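Local coordinates for ribosome hibernation protein YHBH (Vibrio cholerae serotype O1, PDB 4HEI), which associates with 100S ribosome dimers in stationary phase and inhibits translation, apparently by binding the small ribosomal subunit through its double-stranded-RNA-binding-like fold, at residues Ile3-His8 and Tyr19-Phe24; Asp11-Met16 and Asn69-Ile74; Asp32-Val37 and Leu54-Ala59; Ile61-Asp66 and Asp79-Gln84. One frame throughout, in Å; residues are numbered along the deposited sequence.

Contact 1. Residues Ile3-His8 and Tyr19-Phe24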
loop_
_atom_site.group_PDB
_atom_site.type_symbol
_atom_site.label_atom_id
_atom_site.label_comp_id
_atom_site.label_asym_id
_atom_site.label_seq_id
_atom_site.Cartn_x
_atom_site.Cartn_y
_atom_site.Cartn_z
ATOM N N ILE A 3 -7.209 4.901 -5.831
ATOM C CA ILE A 3 -6.479 3.656 -5.624
ATOM C C ILE A 3 -6.831 2.563 -6.622
ATOM O O ILE A 3 -8.005 2.266 -6.840
ATOM C CB ILE A 3 -6.747 3.070 -4.222
ATOM C CG1 ILE A 3 -6.484 4.119 -3.146
ATOM C CG2 ILE A 3 -5.857 1.855 -3.993
ATOM C CD1 ILE A 3 -6.929 3.685 -1.763
ATOM N N ASN A 4 -5.813 1.967 -7.227
ATOM C CA ASN A 4 -6.037 0.875 -8.158
ATOM C C ASN A 4 -5.407 -0.356 -7.530
ATOM O O ASN A 4 -4.202 -0.394 -7.294
ATOM C CB ASN A 4 -5.393 1.146 -9.523
ATOM C CG ASN A 4 -5.626 0.008 -10.505
ATOM O OD1 ASN A 4 -5.092 -1.088 -10.341
ATOM N ND2 ASN A 4 -6.445 0.257 -11.520
ATOM N N ILE A 5 -6.228 -1.357 -7.238
ATOM C CA ILE A 5 -5.728 -2.580 -6.635
ATOM C C ILE A 5 -5.761 -3.702 -7.653
ATOM O O ILE A 5 -6.812 -3.992 -8.232
ATOM C CB ILE A 5 -6.584 -2.995 -5.424
ATOM C CG1 ILE A 5 -6.635 -1.850 -4.413
ATOM C CG2 ILE A 5 -6.016 -4.253 -4.786
ATOM C CD1 ILE A 5 -7.562 -2.102 -3.241
ATOM N N GLN A 6 -4.611 -4.329 -7.867
ATOM C CA GLN A 6 -4.508 -5.438 -8.804
ATOM C C GLN A 6 -3.957 -6.673 -8.107
ATOM O O GLN A 6 -3.165 -6.575 -7.171
ATOM C CB GLN A 6 -3.593 -5.070 -9.972
ATOM C CG GLN A 6 -4.117 -3.961 -10.861
ATOM C CD GLN A 6 -5.429 -4.325 -11.516
ATOM O OE1 GLN A 6 -5.569 -5.412 -12.075
ATOM N NE2 GLN A 6 -6.398 -3.415 -11.459
ATOM N N GLY A 7 -4.386 -7.842 -8.574
ATOM C CA GLY A 7 -3.906 -9.084 -8.003
ATOM C C GLY A 7 -3.184 -9.891 -9.062
ATOM O O GLY A 7 -3.450 -9.732 -10.253
ATOM N N HIS A 8 -2.259 -10.742 -8.633
ATOM C CA HIS A 8 -1.509 -11.598 -9.550
ATOM C C HIS A 8 -1.271 -12.950 -8.885
ATOM O O HIS A 8 -0.652 -13.026 -7.823
ATOM C CB HIS A 8 -0.166 -10.961 -9.909
ATOM C CG HIS A 8 0.673 -11.802 -10.820
ATOM N ND1 HIS A 8 0.398 -11.945 -12.164
ATOM C CD2 HIS A 8 1.764 -12.566 -10.575
ATOM C CE1 HIS A 8 1.283 -12.762 -12.706
ATOM N NE2 HIS A 8 2.123 -13.153 -11.765
ATOM N N TYR A 19 -10.114 -4.016 3.001
ATOM C CA TYR A 19 -9.071 -3.794 3.993
ATOM C C TYR A 19 -8.059 -2.774 3.489
ATOM O O TYR A 19 -7.681 -1.853 4.214
ATOM C CB TYR A 19 -8.357 -5.112 4.315
ATOM C CG TYR A 19 -7.380 -5.003 5.457
ATOM C CD1 TYR A 19 -7.827 -4.796 6.759
ATOM C CD2 TYR A 19 -6.008 -5.093 5.236
ATOM C CE1 TYR A 19 -6.933 -4.681 7.812
ATOM C CE2 TYR A 19 -5.106 -4.975 6.281
ATOM C CZ TYR A 19 -5.576 -4.770 7.566
ATOM O OH TYR A 19 -4.691 -4.652 8.604
ATOM N N VAL A 20 -7.611 -2.943 2.250
ATOM C CA VAL A 20 -6.647 -2.014 1.672
ATOM C C VAL A 20 -7.224 -0.605 1.694
ATOM O O VAL A 20 -6.557 0.340 2.113
ATOM C CB VAL A 20 -6.296 -2.389 0.226
ATOM C CG1 VAL A 20 -5.446 -1.285 -0.407
ATOM C CG2 VAL A 20 -5.527 -3.720 0.206
ATOM N N HIS A 21 -8.466 -0.470 1.247
ATOM C CA HIS A 21 -9.110 0.837 1.240
ATOM C C HIS A 21 -9.168 1.419 2.648
ATOM O O HIS A 21 -8.918 2.611 2.852
ATOM C CB HIS A 21 -10.511 0.726 0.637
ATOM C CG HIS A 21 -10.534 0.935 -0.843
ATOM N ND1 HIS A 21 -10.324 2.169 -1.419
ATOM C CD2 HIS A 21 -10.698 0.064 -1.867
ATOM C CE1 HIS A 21 -10.356 2.051 -2.734
ATOM N NE2 HIS A 21 -10.581 0.783 -3.033
ATOM N N SER A 22 -9.472 0.571 3.620
ATOM C CA SER A 22 -9.542 1.004 5.007
ATOM C C SER A 22 -8.215 1.624 5.451
ATOM O O SER A 22 -8.185 2.726 6.012
ATOM C CB SER A 22 -9.888 -0.191 5.903
ATOM O OG SER A 22 -9.963 0.200 7.260
ATOM N N LYS A 23 -7.117 0.919 5.189
ATOM C CA LYS A 23 -5.787 1.393 5.566
ATOM C C LYS A 23 -5.433 2.734 4.917
ATOM O O LYS A 23 -4.866 3.612 5.567
ATOM C CB LYS A 23 -4.726 0.353 5.179
ATOM C CG LYS A 23 -4.977 -1.040 5.736
ATOM C CD LYS A 23 -4.822 -1.093 7.250
ATOM C CE LYS A 23 -3.377 -0.878 7.659
ATOM N NZ LYS A 23 -3.170 -1.122 9.111
ATOM N N PHE A 24 -5.757 2.890 3.636
ATOM C CA PHE A 24 -5.449 4.125 2.928
ATOM C C PHE A 24 -6.358 5.289 3.309
ATOM O O PHE A 24 -5.940 6.445 3.269
ATOM C CB PHE A 24 -5.450 3.874 1.419
ATOM C CG PHE A 24 -4.161 3.289 0.922
ATOM C CD1 PHE A 24 -3.070 4.113 0.657
ATOM C CD2 PHE A 24 -4.010 1.914 0.788
ATOM C CE1 PHE A 24 -1.845 3.571 0.267
ATOM C CE2 PHE A 24 -2.790 1.365 0.401
ATOM C CZ PHE A 24 -1.704 2.196 0.141
#
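Ile3 and Ile5 of the outer strand 2-8 lean on helix 14-27, the first two elements of the beta-alpha-beta unit that opens this beta-alpha-beta-beta-beta-alpha fold. Segments 3-8 and 19-24 run at 146°, their axes 10.3 Å apart at closest, a gap filled by isoleucine and valine side chains together with His21 and the base of Phe24, without any hydrogen bond across it. Ile3 makes the broader contact. Its CG1 lies anti to the carbonyl carbon (chi1 -53°), and the extended end of the chain brings CD1 to 3.5 Å from Phe24 CB, at the root of the aromatic side chain. The same methyl passes 3.7 Å from His21 ND1, as the isoleucine and the imidazole slide past each other in opposite directions; partly exposed, His21 borders the buried Ile5. Asn4 points away from the helix; its OD1 accepts from Gln6 NE2 at 2.9 Å and also from Gln38 on the adjoining strand 34-44. Ile5 turns back to the helix and meets Val20 tip to tip. Both are buried, and beta-branched residues suit this place because they are compact and hold few rotamers. Beyond them, Val20 packs on Ile74 and Phe24 on Leu81, which ties helix 14-27 to helix 70-91. Ile5 CD1 ends 3.6 Å from Val20 CG1 and 4.1 Å from His21 CD2.

Contact 2. Residues Asp11-Met16 and Asn69-Ile74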
loop_
_atom_site.group_PDB
_atom_site.type_symbol
_atom_site.label_atom_id
_atom_site.label_comp_id
_atom_site.label_asym_id
_atom_site.label_seq_id
_atom_site.Cartn_x
_atom_site.Cartn_y
_atom_site.Cartn_z
ATOM N N ASP A 11 -6.275 -15.102 -5.242
ATOM C CA ASP A 11 -7.717 -14.934 -5.257
ATOM C C ASP A 11 -8.004 -13.610 -4.569
ATOM O O ASP A 11 -8.196 -13.563 -3.355
ATOM C CB ASP A 11 -8.409 -16.077 -4.509
ATOM C CG ASP A 11 -9.904 -15.855 -4.366
ATOM O OD1 ASP A 11 -10.482 -15.157 -5.223
ATOM O OD2 ASP A 11 -10.502 -16.387 -3.408
ATOM N N LEU A 12 -7.996 -12.535 -5.348
ATOM C CA LEU A 12 -8.260 -11.201 -4.817
ATOM C C LEU A 12 -9.716 -11.137 -4.350
ATOM O O LEU A 12 -10.637 -11.213 -5.161
ATOM C CB LEU A 12 -8.000 -10.153 -5.905
ATOM C CG LEU A 12 -8.019 -8.670 -5.526
ATOM C CD1 LEU A 12 -6.950 -8.382 -4.481
ATOM C CD2 LEU A 12 -7.770 -7.836 -6.777
ATOM N N THR A 13 -9.916 -11.009 -3.042
ATOM C CA THR A 13 -11.259 -10.958 -2.470
ATOM C C THR A 13 -11.690 -9.538 -2.142
ATOM O O THR A 13 -10.863 -8.629 -2.060
ATOM C CB THR A 13 -11.341 -11.777 -1.169
ATOM O OG1 THR A 13 -10.480 -11.195 -0.186
ATOM C CG2 THR A 13 -10.912 -13.216 -1.412
ATOM N N ASP A 14 -12.989 -9.345 -1.947
ATOM C CA ASP A 14 -13.496 -8.023 -1.612
ATOM C C ASP A 14 -13.005 -7.618 -0.232
ATOM O O ASP A 14 -12.874 -6.433 0.059
ATOM C CB ASP A 14 -15.022 -8.005 -1.650
ATOM C CG ASP A 14 -15.563 -8.169 -3.051
ATOM O OD1 ASP A 14 -15.131 -7.406 -3.941
ATOM O OD2 ASP A 14 -16.415 -9.057 -3.263
ATOM N N SER A 15 -12.733 -8.608 0.614
ATOM C CA SER A 15 -12.233 -8.330 1.955
ATOM C C SER A 15 -10.850 -7.697 1.859
ATOM O O SER A 15 -10.550 -6.745 2.574
ATOM C CB SER A 15 -12.153 -9.612 2.786
ATOM O OG SER A 15 -11.552 -9.349 4.044
ATOM N N MET A 16 -10.004 -8.235 0.984
ATOM C CA MET A 16 -8.668 -7.687 0.807
ATOM C C MET A 16 -8.785 -6.253 0.320
ATOM O O MET A 16 -8.159 -5.348 0.868
ATOM C CB MET A 16 -7.867 -8.501 -0.216
ATOM C CG MET A 16 -7.083 -9.653 0.376
ATOM S SD MET A 16 -6.301 -10.642 -0.916
ATOM C CE MET A 16 -7.366 -12.062 -0.923
ATOM N N ASN A 69 0.978 -14.463 5.612
ATOM C CA ASN A 69 -0.423 -14.030 5.575
ATOM C C ASN A 69 -0.531 -12.687 4.837
ATOM O O ASN A 69 0.158 -11.733 5.175
ATOM C CB ASN A 69 -0.975 -13.890 6.998
ATOM C CG ASN A 69 -2.415 -13.414 7.023
ATOM O OD1 ASN A 69 -2.687 -12.215 6.975
ATOM N ND2 ASN A 69 -3.345 -14.358 7.080
ATOM N N MET A 70 -1.402 -12.620 3.836
ATOM C CA MET A 70 -1.563 -11.405 3.036
ATOM C C MET A 70 -1.986 -10.165 3.819
ATOM O O MET A 70 -1.489 -9.072 3.573
ATOM C CB MET A 70 -2.551 -11.651 1.891
ATOM C CG MET A 70 -2.697 -10.473 0.927
ATOM S SD MET A 70 -1.117 -9.973 0.182
ATOM C CE MET A 70 -0.974 -11.183 -1.097
ATOM N N TYR A 71 -2.897 -10.323 4.769
ATOM C CA TYR A 71 -3.332 -9.172 5.544
ATOM C C TYR A 71 -2.187 -8.635 6.384
ATOM O O TYR A 71 -2.049 -7.425 6.561
ATOM C CB TYR A 71 -4.534 -9.554 6.410
ATOM C CG TYR A 71 -5.786 -9.769 5.592
ATOM C CD1 TYR A 71 -6.637 -8.708 5.289
ATOM C CD2 TYR A 71 -6.102 -11.030 5.094
ATOM C CE1 TYR A 71 -7.770 -8.892 4.513
ATOM C CE2 TYR A 71 -7.237 -11.230 4.313
ATOM C CZ TYR A 71 -8.067 -10.159 4.027
ATOM O OH TYR A 71 -9.188 -10.355 3.261
ATOM N N ALA A 72 -1.348 -9.534 6.892
ATOM C CA ALA A 72 -0.195 -9.129 7.684
ATOM C C ALA A 72 0.802 -8.443 6.745
ATOM O O ALA A 72 1.497 -7.503 7.134
ATOM C CB ALA A 72 0.450 -10.346 8.336
ATOM N N ALA A 73 0.871 -8.926 5.509
ATOM C CA ALA A 73 1.771 -8.339 4.518
ATOM C C ALA A 73 1.348 -6.893 4.259
ATOM O O ALA A 73 2.181 -5.987 4.214
ATOM C CB ALA A 73 1.722 -9.143 3.219
ATOM N N ILE A 74 0.046 -6.684 4.096
ATOM C CA ILE A 74 -0.475 -5.348 3.851
ATOM C C ILE A 74 -0.180 -4.427 5.028
ATOM O O ILE A 74 0.185 -3.271 4.838
ATOM C CB ILE A 74 -1.992 -5.393 3.578
ATOM C CG1 ILE A 74 -2.245 -6.143 2.265
ATOM C CG2 ILE A 74 -2.560 -3.979 3.500
ATOM C CD1 ILE A 74 -3.685 -6.551 2.063
HETATM O O HOH W 1 -9.680 -12.661 2.115
#
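The N-terminal ends of the two helices, 14-27 and 70-91, meet here on one side of the sheet, joined chiefly by Tyr71 reaching across to Ser15 and Met16. Its hydroxyl is the polar centre: Tyr71 OH and Ser15 OG share a hydrogen bond of 2.7 Å in which either may be the donor. A water lying in the plane of the phenol ring stands 2.6 Å from Tyr71 OH and links it to Thr13 OG1. Thr13 is the N-cap of helix 14-27. With chi1 at 64° its OG1 sits between the backbone N and the carbonyl carbon, the crowded position, where it accepts from Met16 N at 3.2 Å. Asn69 plays the same part for helix 70-91, with OD1 taking Ala72 N on a lone pair. Beneath the polar layer the flexible, unbranched Met16 crosses the tyrosine at about a right angle, CG lying 3.8 Å from Tyr71 CZ, while its SD is 4.1 Å from Met70 CG. Both methionines also pack on Leu41 of the sheet. Tyrosine suits this border, its ring joining the apolar layer and its hydroxyl the polar one; through the water, the group that caps one helix is coupled to a side chain of the other.

Contact 3. Residues Asp32-Val37 and Leu54-Ala59. With 3CO (cobalt (III) ion), chain D.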
loop_
_atom_site.group_PDB
_atom_site.type_symbol
_atom_site.label_atom_id
_atom_site.label_comp_id
_atom_site.label_asym_id
_atom_site.label_seq_id
_atom_site.Cartn_x
_atom_site.Cartn_y
_atom_site.Cartn_z
ATOM N N ASP A 32 -2.031 14.492 3.106
ATOM C CA ASP A 32 -3.077 14.939 2.190
ATOM C C ASP A 32 -2.688 15.277 0.751
ATOM O O ASP A 32 -3.495 15.845 0.011
ATOM C CB ASP A 32 -3.790 16.140 2.810
ATOM C CG ASP A 32 -2.857 17.312 3.040
ATOM O OD1 ASP A 32 -3.231 18.224 3.807
ATOM O OD2 ASP A 32 -1.753 17.326 2.448
ATOM N N HIS A 33 -1.474 14.925 0.343
ATOM C CA HIS A 33 -1.038 15.216 -1.015
ATOM C C HIS A 33 -0.862 13.955 -1.865
ATOM O O HIS A 33 -0.086 13.932 -2.818
ATOM C CB HIS A 33 0.260 16.017 -0.977
ATOM C CG HIS A 33 0.142 17.308 -0.231
ATOM N ND1 HIS A 33 -0.831 18.242 -0.514
ATOM C CD2 HIS A 33 0.879 17.826 0.779
ATOM C CE1 HIS A 33 -0.687 19.281 0.288
ATOM N NE2 HIS A 33 0.343 19.054 1.083
ATOM N N ILE A 34 -1.597 12.912 -1.501
ATOM C CA ILE A 34 -1.575 11.632 -2.196
ATOM C C ILE A 34 -2.517 11.664 -3.396
ATOM O O ILE A 34 -3.732 11.783 -3.239
ATOM C CB ILE A 34 -2.027 10.488 -1.257
ATOM C CG1 ILE A 34 -1.049 10.351 -0.087
ATOM C CG2 ILE A 34 -2.124 9.181 -2.041
ATOM C CD1 ILE A 34 -1.489 9.357 0.973
ATOM N N ASN A 35 -1.954 11.554 -4.594
ATOM C CA ASN A 35 -2.754 11.563 -5.807
ATOM C C ASN A 35 -3.076 10.132 -6.227
ATOM O O ASN A 35 -3.957 9.499 -5.645
ATOM C CB ASN A 35 -2.006 12.319 -6.905
ATOM C CG ASN A 35 -1.648 13.734 -6.480
ATOM O OD1 ASN A 35 -2.497 14.468 -5.977
ATOM N ND2 ASN A 35 -0.390 14.117 -6.670
ATOM N N HIS A 36 -2.371 9.602 -7.217
ATOM C CA HIS A 36 -2.641 8.235 -7.633
ATOM C C HIS A 36 -1.946 7.217 -6.741
ATOM O O HIS A 36 -0.842 7.448 -6.247
ATOM C CB HIS A 36 -2.227 8.004 -9.089
ATOM C CG HIS A 36 -3.295 8.344 -10.084
ATOM N ND1 HIS A 36 -3.546 9.635 -10.499
ATOM C CD2 HIS A 36 -4.192 7.560 -10.730
ATOM C CE1 HIS A 36 -4.550 9.631 -11.360
ATOM N NE2 HIS A 36 -4.960 8.385 -11.516
ATOM N N VAL A 37 -2.614 6.089 -6.533
ATOM C CA VAL A 37 -2.066 5.013 -5.720
ATOM C C VAL A 37 -2.250 3.683 -6.440
ATOM O O VAL A 37 -3.330 3.389 -6.952
ATOM C CB VAL A 37 -2.781 4.907 -4.352
ATOM C CG1 VAL A 37 -2.263 3.694 -3.586
ATOM C CG2 VAL A 37 -2.570 6.187 -3.545
ATOM N N LEU A 54 2.889 5.192 -4.261
ATOM C CA LEU A 54 2.058 6.351 -3.988
ATOM C C LEU A 54 2.650 7.547 -4.727
ATOM O O LEU A 54 3.843 7.841 -4.608
ATOM C CB LEU A 54 2.020 6.652 -2.488
ATOM C CG LEU A 54 1.769 5.530 -1.476
ATOM C CD1 LEU A 54 1.481 6.152 -0.111
ATOM C CD2 LEU A 54 0.616 4.658 -1.915
ATOM N N HIS A 55 1.818 8.219 -5.508
ATOM C CA HIS A 55 2.258 9.385 -6.253
ATOM C C HIS A 55 1.776 10.609 -5.490
ATOM O O HIS A 55 0.583 10.914 -5.464
ATOM C CB HIS A 55 1.676 9.328 -7.659
ATOM C CG HIS A 55 2.084 8.101 -8.424
ATOM N ND1 HIS A 55 3.126 8.097 -9.329
ATOM C CD2 HIS A 55 1.623 6.829 -8.376
ATOM C CE1 HIS A 55 3.288 6.873 -9.804
ATOM N NE2 HIS A 55 2.389 6.085 -9.242
ATOM N N VAL A 56 2.722 11.289 -4.854
ATOM C CA VAL A 56 2.434 12.472 -4.054
ATOM C C VAL A 56 3.016 13.707 -4.732
ATOM O O VAL A 56 3.716 13.601 -5.739
ATOM C CB VAL A 56 3.043 12.335 -2.640
ATOM C CG1 VAL A 56 2.533 11.066 -1.971
ATOM C CG2 VAL A 56 4.561 12.301 -2.727
ATOM N N ASN A 57 2.726 14.880 -4.182
ATOM C CA ASN A 57 3.231 16.114 -4.766
ATOM C C ASN A 57 4.749 16.134 -4.943
ATOM O O ASN A 57 5.508 16.161 -3.973
ATOM C CB ASN A 57 2.772 17.315 -3.933
ATOM C CG ASN A 57 1.358 17.759 -4.284
ATOM O OD1 ASN A 57 0.422 16.956 -4.281
ATOM N ND2 ASN A 57 1.199 19.042 -4.591
ATOM N N GLN A 58 5.172 16.098 -6.203
ATOM C CA GLN A 58 6.584 16.134 -6.571
ATOM C C GLN A 58 7.419 14.946 -6.095
ATOM O O GLN A 58 8.630 15.077 -5.917
ATOM C CB GLN A 58 7.220 17.429 -6.062
ATOM C CG GLN A 58 6.522 18.686 -6.542
ATOM C CD GLN A 58 7.136 19.945 -5.966
ATOM O OE1 GLN A 58 7.263 20.085 -4.749
ATOM N NE2 GLN A 58 7.518 20.872 -6.840
ATOM N N ALA A 59 6.792 13.791 -5.893
ATOM C CA ALA A 59 7.546 12.623 -5.456
ATOM C C ALA A 59 6.759 11.320 -5.487
ATOM O O ALA A 59 5.549 11.309 -5.678
ATOM C CB ALA A 59 8.097 12.859 -4.055
HETATM CO CO 3CO D . 3.951 9.459 -10.564
#
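His55 N donates to His36 O at 2.9 Å, the straightest of the three bonds between these segments, where strands 34-44 and 47-56 pair as an antiparallel beta hairpin at the middle of the four-stranded sheet. His55 O in turn accepts from Asn35 N at 2.8 Å; both donors lie nearly along the C=O axis. Asn35 and His36 thus face the single His55, a beta bulge in strand 34-44, and the psi of -102° at Asn35 marks the irregularity. Toward the strand ends the pairing weakens: Asn57 N reaches His33 O only through a weak bond, and that oxygen also receives a CA-H...O contact from Val56 CA at 3.2 Å. On the face turned to the helices, Val37 and Leu54 form a non-hydrogen-bonded pair whose side chains lie side by side and point the same way. Their methyls Val37 CG1 and Leu54 CD2 are only 3.5 Å apart, tighter than usual for carbons. Valine and leucine suit this face, since Phe24 covers both and Leu85 of helix 70-91 packs on Leu54 and Val56. A type II turn from Val56 to Ala59 then leads into strand 59-67; Gln58, at its third position, has a positive phi of 64°. His55 belongs to the other face. Its CG lies anti to the carbonyl carbon (chi1 -59°), and His36 O sits in the plane of the imidazole at its edge, 3.3 Å from His55 CD2. On the other side of CG from CD2, His55 ND1 binds a cobalt ion at 2.0 Å.

Contact 4. Residues Ile61-Asp66 and Asp79-Gln84. With 3CO (cobalt (III) ion), chain C.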
loop_
_atom_site.group_PDB
_atom_site.type_symbol
_atom_site.label_atom_id
_atom_site.label_comp_id
_atom_site.label_asym_id
_atom_site.label_seq_id
_atom_site.Cartn_x
_atom_site.Cartn_y
_atom_site.Cartn_z
ATOM N N ILE A 61 6.467 7.380 -3.490
ATOM C CA ILE A 61 6.739 6.577 -2.318
ATOM C C ILE A 61 6.467 5.157 -2.793
ATOM O O ILE A 61 5.382 4.861 -3.315
ATOM C CB ILE A 61 5.789 6.932 -1.155
ATOM C CG1 ILE A 61 6.005 8.392 -0.742
ATOM C CG2 ILE A 61 6.026 5.992 0.023
ATOM C CD1 ILE A 61 7.409 8.692 -0.263
ATOM N N HIS A 62 7.460 4.291 -2.637
ATOM C CA HIS A 62 7.322 2.913 -3.080
ATOM C C HIS A 62 7.872 1.942 -2.049
ATOM O O HIS A 62 8.884 2.215 -1.397
ATOM C CB HIS A 62 8.038 2.732 -4.437
ATOM C CG HIS A 62 8.202 1.303 -4.864
ATOM N ND1 HIS A 62 9.264 0.523 -4.460
ATOM C CD2 HIS A 62 7.430 0.508 -5.644
ATOM C CE1 HIS A 62 9.139 -0.690 -4.969
ATOM N NE2 HIS A 62 8.035 -0.727 -5.692
ATOM N N ALA A 63 7.177 0.825 -1.888
ATOM C CA ALA A 63 7.608 -0.208 -0.964
ATOM C C ALA A 63 6.887 -1.525 -1.200
ATOM O O ALA A 63 5.804 -1.557 -1.779
ATOM C CB ALA A 63 7.380 0.255 0.469
ATOM N N HIS A 64 7.517 -2.605 -0.754
ATOM C CA HIS A 64 6.967 -3.949 -0.841
ATOM C C HIS A 64 7.105 -4.528 0.562
ATOM O O HIS A 64 7.982 -4.114 1.327
ATOM C CB HIS A 64 7.786 -4.857 -1.765
ATOM C CG HIS A 64 7.727 -4.491 -3.214
ATOM N ND1 HIS A 64 8.232 -5.313 -4.198
ATOM C CD2 HIS A 64 7.246 -3.396 -3.848
ATOM C CE1 HIS A 64 8.067 -4.738 -5.375
ATOM N NE2 HIS A 64 7.471 -3.574 -5.190
ATOM N N ALA A 65 6.259 -5.500 0.878
ATOM C CA ALA A 65 6.308 -6.191 2.163
ATOM C C ALA A 65 5.763 -7.591 1.906
ATOM O O ALA A 65 4.876 -7.772 1.067
ATOM C CB ALA A 65 5.451 -5.459 3.203
ATOM N N ASP A 66 6.313 -8.596 2.581
ATOM C CA ASP A 66 5.812 -9.948 2.376
ATOM C C ASP A 66 5.588 -10.664 3.697
ATOM O O ASP A 66 6.165 -10.295 4.718
ATOM C CB ASP A 66 6.750 -10.760 1.470
ATOM C CG ASP A 66 8.035 -11.168 2.155
ATOM O OD1 ASP A 66 8.766 -11.996 1.572
ATOM O OD2 ASP A 66 8.321 -10.674 3.263
ATOM N N ASP A 79 3.077 0.193 7.124
ATOM C CA ASP A 79 4.043 0.717 8.078
ATOM C C ASP A 79 5.267 1.267 7.351
ATOM O O ASP A 79 5.820 2.288 7.755
ATOM C CB ASP A 79 4.466 -0.356 9.087
ATOM C CG ASP A 79 3.415 -0.592 10.160
ATOM O OD1 ASP A 79 2.797 0.395 10.603
ATOM O OD2 ASP A 79 3.211 -1.754 10.572
ATOM N N LYS A 80 5.683 0.604 6.273
ATOM C CA LYS A 80 6.835 1.074 5.503
ATOM C C LYS A 80 6.493 2.373 4.769
ATOM O O LYS A 80 7.302 3.298 4.716
ATOM C CB LYS A 80 7.277 0.023 4.480
ATOM C CG LYS A 80 7.818 -1.265 5.074
ATOM C CD LYS A 80 8.426 -2.144 3.985
ATOM C CE LYS A 80 8.912 -3.470 4.543
ATOM N NZ LYS A 80 9.587 -4.286 3.492
ATOM N N LEU A 81 5.290 2.435 4.203
ATOM C CA LEU A 81 4.853 3.624 3.478
ATOM C C LEU A 81 4.744 4.823 4.417
ATOM O O LEU A 81 5.159 5.925 4.076
ATOM C CB LEU A 81 3.495 3.370 2.810
ATOM C CG LEU A 81 3.447 2.292 1.723
ATOM C CD1 LEU A 81 2.006 2.104 1.269
ATOM C CD2 LEU A 81 4.328 2.703 0.549
ATOM N N VAL A 82 4.189 4.599 5.605
ATOM C CA VAL A 82 4.040 5.671 6.587
ATOM C C VAL A 82 5.402 6.251 6.969
ATOM O O VAL A 82 5.549 7.469 7.070
ATOM C CB VAL A 82 3.317 5.171 7.866
ATOM C CG1 VAL A 82 3.309 6.266 8.931
ATOM C CG2 VAL A 82 1.893 4.773 7.532
ATOM N N ARG A 83 6.399 5.389 7.176
ATOM C CA ARG A 83 7.744 5.855 7.526
ATOM C C ARG A 83 8.262 6.765 6.425
ATOM O O ARG A 83 8.770 7.856 6.687
ATOM C CB ARG A 83 8.724 4.686 7.684
ATOM C CG ARG A 83 8.408 3.722 8.806
ATOM C CD ARG A 83 9.663 2.963 9.238
ATOM N NE ARG A 83 9.361 1.950 10.243
ATOM C CZ ARG A 83 8.867 0.745 9.971
ATOM N NH1 ARG A 83 8.624 0.391 8.716
ATOM N NH2 ARG A 83 8.600 -0.100 10.958
ATOM N N GLN A 84 8.139 6.311 5.183
ATOM C CA GLN A 84 8.607 7.099 4.052
ATOM C C GLN A 84 7.803 8.384 3.866
ATOM O O GLN A 84 8.355 9.414 3.484
ATOM C CB GLN A 84 8.563 6.265 2.774
ATOM C CG GLN A 84 9.515 5.084 2.785
ATOM C CD GLN A 84 9.503 4.322 1.475
ATOM O OE1 GLN A 84 9.781 4.880 0.412
ATOM N NE2 GLN A 84 9.178 3.038 1.547
HETATM CO CO 3CO C . 7.205 -2.366 -6.653
#
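Ala63 and Ile61 form the close-packed part of this contact, wedged against Leu81; segment 79-84 of helix 70-91 runs nearly antiparallel (154°) to 61-66. Leu81 CD2 lies 3.7 Å from Ile61 CG2 and 3.9 Å from Ala63 CB. The small alanine suits its place because Ala63 CA is only 6.5 Å from Leu81 CA. Ile61, Ala63 and Ala65 bond to strand 47-56, which turns His62 O and His64 O to the outer edge, where two long side chains take them up. Gln84 lays CB on Ile61 and sends NE2 to His62 O at 3.1 Å, the donor standing above the carbonyl plane. Lys80, fully extended beyond CG, carries NZ to 2.7 Å from His64 O, in the plane of that carbonyl. Lysine thus gives methylenes to the apolar layer and its ammonium to the edge. The other face is the more exposed one: His62 and His64 point away from the helix and share one cobalt ion, 2.1 Å from His62 NE2 and 1.9 Å from His64 NE2. This alternation, alanine and isoleucine inward and histidines outward, belongs to a sheet with helices on one face; the side-chain-bound carbonyls mark its edge strand.

Contacts 1 and 4 each set a helix on the sheet, contact 3 lies within it, and contact 2 joins the two helix starts. Contacts 1 and 2 both use helix 14-27, and Tyr19 CD2 meets Tyr71 CD1 at 3.7 Å. Phe24 joins contact 1 to the rest of the core: its CE1 is 3.5 Å from Leu54 CD2 of contact 3, and its CZ is 3.9 Å from Leu81 CD1 of contact 4. Contacts 3 and 4 lie on neighbouring strands, where Leu54 N and Ile61 O are 2.7 Å apart. Each holds a cobalt ion on the sheet face turned from the helices; the centre of contact 2 is about 23 Å from that of contact 3.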